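Local coordinates for protein molybdopterin synthase catalytic subunit (PDB 3RPF) that probably converts the pterin precursor of the molybdenum cofactor into molybdopterin, inserting two sulfur atoms supplied by its partner subunit MoaD to form the dithiolene, at residues G10-T14 against R15-K19. Sequence-based numbering, arbitrary orientation.
Sequences GALDT and RELLK
Asp-13 folds its carboxylate back over the first turn of helix 14-27, where OD1 accepts a hydrogen bond from Glu-16 N (3.2 Å). The N-H is well aimed at the oxygen, at 165°, but reaches it from above the carboxylate plane. Asp-13 CG, anti to the backbone N (chi1 -175°), lies beside the carbonyl carbon, which brings OD1 within bonding distance of that amide. The flat side of the acid group also rests on the Glu-16 methylene, Asp-13 CG to Glu-16 CB 3.5 Å, and the two side chains run crosswise. The two carboxylates come fairly close, Asp-13 OD2 to Glu-16 OE1 4.0 Å, an approach that the helix-end amides and the arginine nearby may offset. Arg-15, bent at chi3, makes no direct salt bridge to Asp-13, its NE staying 4.4 Å from Asp-13 OD1; a water gives a hydrogen bond to Asp-13 OD2 (2.8 Å) and takes one from Arg-15 NH2.

Backbone bonds take over from there, Leu-17 N to Asp-13 O (3.0 Å) and Leu-18 N to Thr-14 O (2.8 Å). On the inner side, Leu-17 CD1 meets Leu-12 CB at 4.0 Å; both leucines pack on Ala-79 of strand 74-82, while Leu-12 and Leu-18 touch Leu-93 of strand 90-98. Thr-14 OG1 is hydrogen-bonded to Gln-22 of the second subunit, which Leu-18 also packs against, placing this helix start at the subunit interface. Asp-13, also the centre of an inverse gamma turn, is a classic helix N-cap, closing the loop from strand 5-9 into a helix lying against the mixed sheet of the MoaE fold.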
loop_
_atom_site.group_PDB
_atom_site.type_symbol
_atom_site.label_atom_id
_atom_site.label_comp_id
_atom_site.label_asym_id
_atom_site.label_seq_id
_atom_site.Cartn_x
_atom_site.Cartn_y
_atom_site.Cartn_z
ATOM N N GLY A 10 17.701 -13.086 -9.426
ATOM C CA GLY A 10 16.696 -12.993 -10.468
ATOM C C GLY A 10 15.356 -12.500 -9.948
ATOM O O GLY A 10 15.271 -11.907 -8.874
ATOM N N ALA A 11 14.309 -12.760 -10.727
ATOM C CA ALA A 11 12.951 -12.301 -10.458
ATOM C C ALA A 11 12.342 -12.869 -9.167
ATOM O O ALA A 11 12.590 -14.013 -8.790
ATOM C CB ALA A 11 12.069 -12.648 -11.648
ATOM N N LEU A 12 11.529 -12.067 -8.496
ATOM C CA LEU A 12 10.900 -12.512 -7.256
ATOM C C LEU A 12 9.737 -13.455 -7.564
ATOM O O LEU A 12 9.035 -13.268 -8.563
ATOM C CB LEU A 12 10.391 -11.310 -6.460
ATOM C CG LEU A 12 11.443 -10.298 -6.013
ATOM C CD1 LEU A 12 10.776 -9.169 -5.237
ATOM C CD2 LEU A 12 12.522 -10.953 -5.173
ATOM N N ASP A 13 9.534 -14.472 -6.728
ATOM C CA ASP A 13 8.333 -15.292 -6.860
ATOM C C ASP A 13 7.256 -14.647 -6.007
ATOM O O ASP A 13 7.051 -15.026 -4.846
ATOM C CB ASP A 13 8.574 -16.729 -6.415
ATOM C CG ASP A 13 7.362 -17.619 -6.653
ATOM O OD1 ASP A 13 6.260 -17.072 -6.879
ATOM O OD2 ASP A 13 7.509 -18.861 -6.618
ATOM N N THR A 14 6.575 -13.660 -6.577
ATOM C CA THR A 14 5.632 -12.853 -5.803
ATOM C C THR A 14 4.476 -13.693 -5.282
ATOM O O THR A 14 4.002 -13.473 -4.182
ATOM C CB THR A 14 5.084 -11.682 -6.622
ATOM O OG1 THR A 14 4.351 -12.193 -7.738
ATOM C CG2 THR A 14 6.232 -10.821 -7.123
ATOM N N ARG A 15 4.027 -14.663 -6.070
ATOM C CA ARG A 15 2.960 -15.540 -5.612
ATOM C C ARG A 15 3.356 -16.183 -4.285
ATOM O O ARG A 15 2.602 -16.149 -3.312
ATOM C CB ARG A 15 2.684 -16.630 -6.646
ATOM C CG ARG A 15 1.425 -17.436 -6.369
ATOM C CD ARG A 15 1.562 -18.826 -6.943
ATOM N NE ARG A 15 2.671 -19.521 -6.304
ATOM C CZ ARG A 15 2.540 -20.301 -5.238
ATOM N NH1 ARG A 15 1.337 -20.496 -4.708
ATOM N NH2 ARG A 15 3.604 -20.893 -4.709
ATOM N N GLU A 16 4.551 -16.763 -4.247
ATOM C CA GLU A 16 5.013 -17.495 -3.073
ATOM C C GLU A 16 5.251 -16.574 -1.875
ATOM O O GLU A 16 4.897 -16.915 -0.742
ATOM C CB GLU A 16 6.282 -18.272 -3.413
ATOM C CG GLU A 16 6.813 -19.118 -2.283
ATOM C CD GLU A 16 8.197 -19.657 -2.580
ATOM O OE1 GLU A 16 9.071 -18.860 -2.987
ATOM O OE2 GLU A 16 8.414 -20.874 -2.401
ATOM N N LEU A 17 5.840 -15.406 -2.130
ATOM C CA LEU A 17 6.085 -14.425 -1.077
ATOM C C LEU A 17 4.782 -13.875 -0.492
ATOM O O LEU A 17 4.650 -13.754 0.718
ATOM C CB LEU A 17 6.950 -13.281 -1.609
ATOM C CG LEU A 17 8.386 -13.618 -2.027
ATOM C CD1 LEU A 17 8.978 -12.495 -2.867
ATOM C CD2 LEU A 17 9.257 -13.893 -0.807
ATOM N N LEU A 18 3.824 -13.545 -1.354
ATOM C CA LEU A 18 2.555 -12.977 -0.896
ATOM C C LEU A 18 1.773 -13.973 -0.048
ATOM O O LEU A 18 1.177 -13.605 0.963
ATOM C CB LEU A 18 1.713 -12.521 -2.086
ATOM C CG LEU A 18 2.078 -11.160 -2.679
ATOM C CD1 LEU A 18 1.416 -10.959 -4.024
ATOM C CD2 LEU A 18 1.687 -10.053 -1.729
ATOM N N LYS A 19 1.784 -15.232 -0.466
ATOM C CA LYS A 19 1.121 -16.295 0.273
ATOM C C LYS A 19 1.721 -16.437 1.665
ATOM O O LYS A 19 0.994 -16.493 2.655
ATOM C CB LYS A 19 1.229 -17.624 -0.480
ATOM C CG LYS A 19 0.894 -18.856 0.362
ATOM C CD LYS A 19 1.623 -20.097 -0.168
ATOM C CE LYS A 19 1.243 -21.362 0.602
ATOM N NZ LYS A 19 2.097 -22.527 0.221
HETATM O O HOH W 1 6.362 -21.362 -6.145
#